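PDB 4KVF: rhamnose ABC transporter, periplasmic rhamnose-binding protein from Kribbella flavida, which probably binds rhamnose or a related sugar outside the membrane and presents it to an ABC transporter for uptake. Local coordinates for residues 226-231 / 254-259; 236-241 / 262-267; 273-278 / 329-334. All coordinates share one frame; numbering follows the deposited sequence.

Interaction 1: residues 226-231 / 254-259; sequences LKVIVS and AITGLG
Strands 226-231 and 254-257 are the two parallel strands of a beta-alpha-beta unit, and V228, I229, V230 and S231 pair in order with A254, I255, T256 and G257. Five backbone bonds join them: A254 N to K227 O, I229 N to A254 O, T256 N to I229 O, S231 N to T256 O and L258 N to S231 O. The straightest is the first, with 173° at the hydrogen. On one face the T256 methyl touches two valines of the facing strand, CG2 being 3.9 Å from V228 CG1 and 4.0 Å from V230 CG2. T256 OG1 is anti to its backbone N (chi1 -172°), which leaves CG2 to the valines while OG1 bonds K275 O. On the other face I229 and I255 run side by side, and I255 CD1 reaches I229 CB at 3.7 Å. G257 then comes against the neighbouring strand, its CA 3.2 Å from S231 O, and a positive phi (137°) suits a residue without a side chain. The valine-threonine face packs against helix 145-159, through L152, M155 and L159, while I255 and S231 face I237 of helix 234-245; strand 164-170 pairs with the far edge of 226-231.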
loop_
_atom_site.group_PDB
_atom_site.type_symbol
_atom_site.label_atom_id
_atom_site.label_comp_id
_atom_site.label_asym_id
_atom_site.label_seq_id
_atom_site.Cartn_x
_atom_site.Cartn_y
_atom_site.Cartn_z
ATOM N N LEU A 226 12.352 -22.528 14.802
ATOM C CA LEU A 226 11.887 -21.404 13.997
ATOM C C LEU A 226 12.759 -20.159 14.191
ATOM O O LEU A 226 13.056 -19.771 15.321
ATOM C CB LEU A 226 10.440 -21.088 14.362
ATOM C CG LEU A 226 9.666 -20.208 13.394
ATOM C CD1 LEU A 226 9.618 -20.856 12.024
ATOM C CD2 LEU A 226 8.261 -19.985 13.932
ATOM N N LYS A 227 13.172 -19.537 13.090
ATOM C CA LYS A 227 13.983 -18.326 13.175
ATOM C C LYS A 227 13.176 -17.040 12.980
ATOM O O LYS A 227 13.457 -16.021 13.600
ATOM C CB LYS A 227 15.138 -18.369 12.165
ATOM C CG LYS A 227 16.322 -19.223 12.596
ATOM C CD LYS A 227 17.607 -18.690 11.978
ATOM C CE LYS A 227 18.750 -19.689 12.071
ATOM N NZ LYS A 227 19.903 -19.266 11.218
ATOM N N VAL A 228 12.197 -17.076 12.085
ATOM C CA VAL A 228 11.453 -15.872 11.744
ATOM C C VAL A 228 9.988 -16.190 11.543
ATOM O O VAL A 228 9.653 -17.166 10.881
ATOM C CB VAL A 228 11.974 -15.229 10.432
ATOM C CG1 VAL A 228 11.348 -13.858 10.227
ATOM C CG2 VAL A 228 13.500 -15.111 10.446
ATOM N N ILE A 229 9.117 -15.361 12.113
ATOM C CA ILE A 229 7.716 -15.358 11.734
ATOM C C ILE A 229 7.520 -14.140 10.850
ATOM O O ILE A 229 7.861 -13.029 11.254
ATOM C CB ILE A 229 6.784 -15.237 12.953
ATOM C CG1 ILE A 229 6.963 -16.444 13.879
ATOM C CG2 ILE A 229 5.338 -15.100 12.492
ATOM C CD1 ILE A 229 6.043 -16.451 15.077
ATOM N N VAL A 230 6.984 -14.349 9.646
ATOM C CA VAL A 230 6.693 -13.263 8.716
ATOM C C VAL A 230 5.180 -13.093 8.682
ATOM O O VAL A 230 4.468 -14.018 8.311
ATOM C CB VAL A 230 7.150 -13.605 7.265
ATOM C CG1 VAL A 230 6.851 -12.454 6.310
ATOM C CG2 VAL A 230 8.635 -13.963 7.224
ATOM N N SER A 231 4.679 -11.930 9.082
ATOM C CA SER A 231 3.232 -11.723 9.110
ATOM C C SER A 231 2.845 -10.556 8.221
ATOM O O SER A 231 2.986 -9.400 8.623
ATOM C CB SER A 231 2.764 -11.481 10.550
ATOM O OG SER A 231 1.350 -11.540 10.642
ATOM N N ALA A 254 12.814 -13.852 15.367
ATOM C CA ALA A 254 12.571 -12.553 14.758
ATOM C C ALA A 254 11.133 -12.478 14.272
ATOM O O ALA A 254 10.546 -13.490 13.892
ATOM C CB ALA A 254 13.528 -12.308 13.606
ATOM N N ILE A 255 10.571 -11.275 14.293
ATOM C CA ILE A 255 9.243 -11.036 13.748
ATOM C C ILE A 255 9.355 -9.957 12.687
ATOM O O ILE A 255 9.914 -8.898 12.953
ATOM C CB ILE A 255 8.260 -10.544 14.846
ATOM C CG1 ILE A 255 8.163 -11.556 15.989
ATOM C CG2 ILE A 255 6.887 -10.270 14.252
ATOM C CD1 ILE A 255 7.388 -12.811 15.625
ATOM N N THR A 256 8.858 -10.227 11.481
ATOM C CA THR A 256 8.795 -9.194 10.448
ATOM C C THR A 256 7.467 -9.307 9.691
ATOM O O THR A 256 6.602 -10.076 10.093
ATOM C CB THR A 256 10.008 -9.250 9.492
ATOM O OG1 THR A 256 9.985 -8.110 8.622
ATOM C CG2 THR A 256 9.996 -10.529 8.661
ATOM N N GLY A 257 7.284 -8.537 8.625
ATOM C CA GLY A 257 6.003 -8.523 7.949
ATOM C C GLY A 257 5.558 -7.126 7.557
ATOM O O GLY A 257 6.387 -6.248 7.319
ATOM N N LEU A 258 4.248 -6.920 7.490
ATOM C CA LEU A 258 3.700 -5.637 7.070
ATOM C C LEU A 258 2.966 -5.025 8.245
ATOM O O LEU A 258 2.008 -5.604 8.753
ATOM C CB LEU A 258 2.741 -5.830 5.902
ATOM C CG LEU A 258 3.382 -6.462 4.671
ATOM C CD1 LEU A 258 2.299 -6.781 3.658
ATOM C CD2 LEU A 258 4.451 -5.542 4.068
ATOM N N GLY A 259 3.431 -3.866 8.695
ATOM C CA GLY A 259 2.883 -3.281 9.905
ATOM C C GLY A 259 2.620 -1.792 9.818
ATOM O O GLY A 259 3.096 -1.118 8.900
#

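Interaction 2: residues 236-241 / 262-267; sequences GIAAAS and NQMRQY
A238, S241 and I237 of helix 234-245 meet Q263, M264 and Y267 of helix 261-269, two helices on the same side of the parallel sheet in a periplasmic-binding-protein fold. Their segments run almost in the same direction, 22° apart, with the axes 9.9 Å from each other at closest approach.

The apolar part centres on M264, a selenomethionine. Its chain leaves with CG beside the backbone N and then bends at both chi2 (-60°) and chi3 (-66°), so the tip folds toward the other helix. SE sits over the backbone of A238, 3.9 Å from its CA, and the terminal CE reaches I237 CD1 at 3.8 Å, the two side chains crossing at about a right angle. V273, in the loop after helix 261-269, also packs on M264 and S241. Nearer the surface, the extended chain of Q263 lays its amide end against the A238 methyl, with NE2 3.5 Å from CB; this is van der Waals contact.

The aromatic part is a CH-pi contact. S241 CB stands over one face of the Y267 ring, 4.0 Å from the centroid and nearer the rim than the centre, while CG of Q266, from the ring's own helix, lies over the opposite face.

The polar bond at the interface lies inside helix 234-245. S241 OG turns back along its own helix to donate to I237 O at 2.6 Å. That carbonyl also accepts the helical bond from S241 N, and the two donors come from opposite faces of its plane. With the hydroxyl so engaged, S241 OG meets M264 CE in packing alone, 3.6 Å away.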
loop_
_atom_site.group_PDB
_atom_site.type_symbol
_atom_site.label_atom_id
_atom_site.label_comp_id
_atom_site.label_asym_id
_atom_site.label_seq_id
_atom_site.Cartn_x
_atom_site.Cartn_y
_atom_site.Cartn_z
ATOM N N GLY A 236 -1.696 -8.999 12.285
ATOM C CA GLY A 236 -0.945 -10.203 12.585
ATOM C C GLY A 236 0.428 -9.914 13.152
ATOM O O GLY A 236 0.848 -10.524 14.132
ATOM N N ILE A 237 1.136 -8.973 12.541
ATOM C CA ILE A 237 2.490 -8.688 12.990
ATOM C C ILE A 237 2.470 -8.063 14.387
ATOM O O ILE A 237 3.324 -8.372 15.242
ATOM C CB ILE A 237 3.241 -7.815 11.953
ATOM C CG1 ILE A 237 4.718 -7.696 12.313
ATOM C CG2 ILE A 237 2.600 -6.437 11.829
ATOM C CD1 ILE A 237 5.491 -6.823 11.341
ATOM N N ALA A 238 1.462 -7.232 14.648
ATOM C CA ALA A 238 1.313 -6.619 15.968
ATOM C C ALA A 238 1.006 -7.653 17.049
ATOM O O ALA A 238 1.498 -7.558 18.178
ATOM C CB ALA A 238 0.234 -5.537 15.942
ATOM N N ALA A 239 0.182 -8.638 16.709
ATOM C CA ALA A 239 -0.186 -9.666 17.668
ATOM C C ALA A 239 0.981 -10.617 17.917
ATOM O O ALA A 239 1.216 -11.029 19.049
ATOM C CB ALA A 239 -1.398 -10.432 17.190
ATOM N N ALA A 240 1.713 -10.956 16.859
ATOM C CA ALA A 240 2.881 -11.819 17.021
ATOM C C ALA A 240 3.953 -11.137 17.857
ATOM O O ALA A 240 4.557 -11.756 18.728
ATOM C CB ALA A 240 3.444 -12.234 15.668
ATOM N N SER A 241 4.177 -9.852 17.592
ATOM C CA SER A 241 5.158 -9.078 18.340
ATOM C C SER A 241 4.770 -8.990 19.801
ATOM O O SER A 241 5.617 -9.116 20.695
ATOM C CB SER A 241 5.275 -7.670 17.761
ATOM O OG SER A 241 5.611 -7.735 16.390
ATOM N N ASN A 262 2.796 3.375 13.953
ATOM C CA ASN A 262 2.366 3.764 15.301
ATOM C C ASN A 262 2.069 2.561 16.201
ATOM O O ASN A 262 2.360 2.577 17.398
ATOM C CB ASN A 262 1.140 4.688 15.258
ATOM C CG ASN A 262 1.484 6.109 14.840
ATOM O OD1 ASN A 262 2.659 6.485 14.753
ATOM N ND2 ASN A 262 0.452 6.911 14.590
ATOM N N GLN A 263 1.482 1.522 15.615
ATOM C CA GLN A 263 1.113 0.326 16.363
ATOM C C GLN A 263 2.368 -0.477 16.678
ATOM O O GLN A 263 2.468 -1.119 17.726
ATOM C CB GLN A 263 0.133 -0.519 15.542
ATOM C CG GLN A 263 -0.562 -1.630 16.311
ATOM C CD GLN A 263 -1.550 -2.403 15.452
ATOM O OE1 GLN A 263 -1.539 -2.299 14.222
ATOM N NE2 GLN A 263 -2.414 -3.185 16.101
HETATM N N MSE A 264 3.329 -0.409 15.760
HETATM C CA MSE A 264 4.558 -1.200 15.839
HETATM C C MSE A 264 5.688 -0.519 16.616
HETATM O O MSE A 264 6.657 -1.174 17.002
HETATM C CB MSE A 264 5.039 -1.568 14.433
HETATM C CG MSE A 264 4.135 -2.562 13.725
HETATM SE SE MSE A 264 4.057 -4.206 14.748
HETATM C CE MSE A 264 5.926 -4.681 14.484
ATOM N N ARG A 265 5.565 0.786 16.846
ATOM C CA ARG A 265 6.648 1.560 17.449
ATOM C C ARG A 265 7.135 0.965 18.774
ATOM O O ARG A 265 8.339 0.765 18.964
ATOM C CB ARG A 265 6.257 3.037 17.620
ATOM C CG ARG A 265 7.421 3.931 18.035
ATOM C CD ARG A 265 6.984 5.379 18.230
ATOM N NE ARG A 265 5.893 5.750 17.333
ATOM C CZ ARG A 265 6.052 6.127 16.071
ATOM N NH1 ARG A 265 4.994 6.442 15.334
ATOM N NH2 ARG A 265 7.264 6.176 15.543
ATOM N N GLN A 266 6.208 0.639 19.671
ATOM C CA GLN A 266 6.610 0.108 20.974
ATOM C C GLN A 266 7.405 -1.191 20.863
ATOM O O GLN A 266 8.250 -1.479 21.715
ATOM C CB GLN A 266 5.416 -0.076 21.917
ATOM C CG GLN A 266 4.415 -1.123 21.472
ATOM C CD GLN A 266 3.610 -1.685 22.630
ATOM O OE1 GLN A 266 4.145 -1.937 23.718
ATOM N NE2 GLN A 266 2.312 -1.880 22.406
ATOM N N TYR A 267 7.141 -1.966 19.813
ATOM C CA TYR A 267 7.839 -3.235 19.610
ATOM C C TYR A 267 9.195 -3.043 18.921
ATOM O O TYR A 267 10.115 -3.848 19.087
ATOM C CB TYR A 267 6.938 -4.237 18.868
ATOM C CG TYR A 267 5.660 -4.491 19.627
ATOM C CD1 TYR A 267 5.692 -5.104 20.869
ATOM C CD2 TYR A 267 4.427 -4.087 19.126
ATOM C CE1 TYR A 267 4.540 -5.320 21.590
ATOM C CE2 TYR A 267 3.258 -4.304 19.851
ATOM C CZ TYR A 267 3.329 -4.924 21.080
ATOM O OH TYR A 267 2.195 -5.152 21.817
#

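Interaction 3: residues 273-278 / 329-334; sequences VKKFAL and PTEFTA
F276 and F332 face each other across two short antiparallel strands and bond backbone to backbone in both directions: F332 N to F276 O at 2.7 Å and F276 N to F332 O at 3.2 Å. The next hydrogen-bonded pair, L278 with T330, repeats this, although T330 N approaches L278 O from 45° above the carbonyl plane. The ring planes are 24° apart, but the rings are offset and share little face. F276 CG sits between its backbone N and carbonyl carbon (chi1 70°), which sets the ring against F332 CB, 3.8 Å from its centroid. The F332 ring extends along the strands, turning its edge to the L278 backbone, with CE2 3.4 Å from L278 N, while T330 CG2 covers part of one face. On the other side of the strands K275 NZ makes a salt bridge with E331 OE1 at 3.1 Å, weak as a hydrogen bond; NZ also pairs with E158. Past the F276-F332 pair, away from L278, a water joins K274 O to A334 N.

Further out, M264 and V268 of helix 261-269 and I337 pack on the F276 ring, and F340 meets F332 edge-to-face. N336 fixes the second strand, its side chain bonding T333 N and E331 O. The whole is a two-stranded antiparallel beta ribbon tying the C-terminal part of the chain to the domain built on the sheet containing strand 254-257.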
loop_
_atom_site.group_PDB
_atom_site.type_symbol
_atom_site.label_atom_id
_atom_site.label_comp_id
_atom_site.label_asym_id
_atom_site.label_seq_id
_atom_site.Cartn_x
_atom_site.Cartn_y
_atom_site.Cartn_z
ATOM N N VAL A 273 11.071 -6.205 17.418
ATOM C CA VAL A 273 11.084 -6.152 15.961
ATOM C C VAL A 273 12.203 -5.231 15.493
ATOM O O VAL A 273 12.331 -4.101 15.973
ATOM C CB VAL A 273 9.736 -5.657 15.416
ATOM C CG1 VAL A 273 9.816 -5.426 13.912
ATOM C CG2 VAL A 273 8.640 -6.653 15.763
ATOM N N LYS A 274 13.024 -5.723 14.573
ATOM C CA LYS A 274 14.145 -4.937 14.069
ATOM C C LYS A 274 13.806 -4.278 12.745
ATOM O O LYS A 274 14.243 -3.159 12.467
ATOM C CB LYS A 274 15.405 -5.800 13.951
ATOM C CG LYS A 274 15.892 -6.323 15.304
ATOM C CD LYS A 274 17.302 -6.892 15.237
ATOM C CE LYS A 274 17.284 -8.413 15.215
ATOM N NZ LYS A 274 18.661 -8.982 15.222
ATOM N N LYS A 275 13.002 -4.965 11.942
ATOM C CA LYS A 275 12.684 -4.493 10.609
ATOM C C LYS A 275 11.299 -4.996 10.211
ATOM O O LYS A 275 10.925 -6.124 10.536
ATOM C CB LYS A 275 13.729 -5.029 9.627
ATOM C CG LYS A 275 14.080 -4.101 8.479
ATOM C CD LYS A 275 15.174 -4.710 7.601
ATOM C CE LYS A 275 16.443 -3.860 7.595
ATOM N NZ LYS A 275 17.284 -4.132 6.390
ATOM N N PHE A 276 10.531 -4.139 9.543
ATOM C CA PHE A 276 9.290 -4.546 8.889
ATOM C C PHE A 276 9.034 -3.580 7.736
ATOM O O PHE A 276 9.768 -2.606 7.573
ATOM C CB PHE A 276 8.099 -4.633 9.875
ATOM C CG PHE A 276 7.609 -3.295 10.397
ATOM C CD1 PHE A 276 8.145 -2.739 11.548
ATOM C CD2 PHE A 276 6.583 -2.618 9.752
ATOM C CE1 PHE A 276 7.693 -1.515 12.028
ATOM C CE2 PHE A 276 6.121 -1.399 10.227
ATOM C CZ PHE A 276 6.679 -0.846 11.373
ATOM N N ALA A 277 8.026 -3.861 6.920
ATOM C CA ALA A 277 7.752 -3.037 5.747
ATOM C C ALA A 277 6.314 -2.544 5.697
ATOM O O ALA A 277 5.431 -3.093 6.342
ATOM C CB ALA A 277 8.065 -3.825 4.467
ATOM N N LEU A 278 6.095 -1.486 4.924
ATOM C CA LEU A 278 4.768 -1.123 4.448
ATOM C C LEU A 278 5.025 -0.104 3.351
ATOM O O LEU A 278 5.782 -0.374 2.420
ATOM C CB LEU A 278 3.879 -0.539 5.560
ATOM C CG LEU A 278 2.371 -0.515 5.266
ATOM C CD1 LEU A 278 1.734 -1.919 5.356
ATOM C CD2 LEU A 278 1.628 0.473 6.161
ATOM N N PRO A 329 8.542 -1.399 -1.324
ATOM C CA PRO A 329 8.010 -1.158 0.023
ATOM C C PRO A 329 8.978 -0.342 0.866
ATOM O O PRO A 329 10.193 -0.445 0.686
ATOM C CB PRO A 329 7.889 -2.567 0.606
ATOM C CG PRO A 329 7.693 -3.441 -0.615
ATOM C CD PRO A 329 8.568 -2.837 -1.666
ATOM N N THR A 330 8.434 0.480 1.759
ATOM C CA THR A 330 9.249 1.243 2.692
ATOM C C THR A 330 9.615 0.326 3.848
ATOM O O THR A 330 8.756 -0.387 4.363
ATOM C CB THR A 330 8.474 2.454 3.257
ATOM O OG1 THR A 330 8.196 3.386 2.202
ATOM C CG2 THR A 330 9.278 3.146 4.360
ATOM N N GLU A 331 10.884 0.333 4.243
ATOM C CA GLU A 331 11.327 -0.448 5.391
ATOM C C GLU A 331 11.383 0.407 6.642
ATOM O O GLU A 331 11.959 1.495 6.639
ATOM C CB GLU A 331 12.707 -1.048 5.148
ATOM C CG GLU A 331 12.730 -2.210 4.191
ATOM C CD GLU A 331 13.992 -3.027 4.348
ATOM O OE1 GLU A 331 14.790 -2.683 5.245
ATOM O OE2 GLU A 331 14.190 -3.998 3.586
ATOM N N PHE A 332 10.805 -0.100 7.720
ATOM C CA PHE A 332 10.825 0.616 8.987
ATOM C C PHE A 332 11.777 -0.038 9.986
ATOM O O PHE A 332 11.794 -1.260 10.130
ATOM C CB PHE A 332 9.408 0.709 9.556
ATOM C CG PHE A 332 8.428 1.360 8.623
ATOM C CD1 PHE A 332 8.273 2.735 8.609
ATOM C CD2 PHE A 332 7.673 0.596 7.743
ATOM C CE1 PHE A 332 7.366 3.341 7.747
ATOM C CE2 PHE A 332 6.768 1.193 6.872
ATOM C CZ PHE A 332 6.613 2.566 6.873
ATOM N N THR A 333 12.584 0.793 10.651
ATOM C CA THR A 333 13.536 0.353 11.668
ATOM C C THR A 333 13.545 1.381 12.793
ATOM O O THR A 333 12.869 2.406 12.704
ATOM C CB THR A 333 14.979 0.255 11.116
ATOM O OG1 THR A 333 15.441 1.560 10.742
ATOM C CG2 THR A 333 15.046 -0.671 9.909
ATOM N N ALA A 334 14.323 1.119 13.838
ATOM C CA ALA A 334 14.503 2.098 14.908
ATOM C C ALA A 334 15.102 3.395 14.364
ATOM O O ALA A 334 14.821 4.481 14.875
ATOM C CB ALA A 334 15.377 1.531 16.013
HETATM O O HOH W 1 15.398 -1.228 14.255
#

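All three contacts lie in one domain and meet one another. Interactions 1 and 2 are buried and share the unit 226-231, helix 234-245, strand 254-257: interaction 1 is its sheet half, held by backbone bonds, whereas interaction 2 sets its helix against 261-269 through side-chain packing, partly onto the other helix's backbone, with no backbone pairing. Interaction 3 is only partly buried and mixes the two chemistries, adding a salt bridge on one face and a bridging water at one end. Its first strand continues from helix 261-269, to which a probable backbone bond from V273 N to Y267 O ties it, and G257 O accepts from A277 N, so the antiparallel pair is joined to the edge of the parallel sheet.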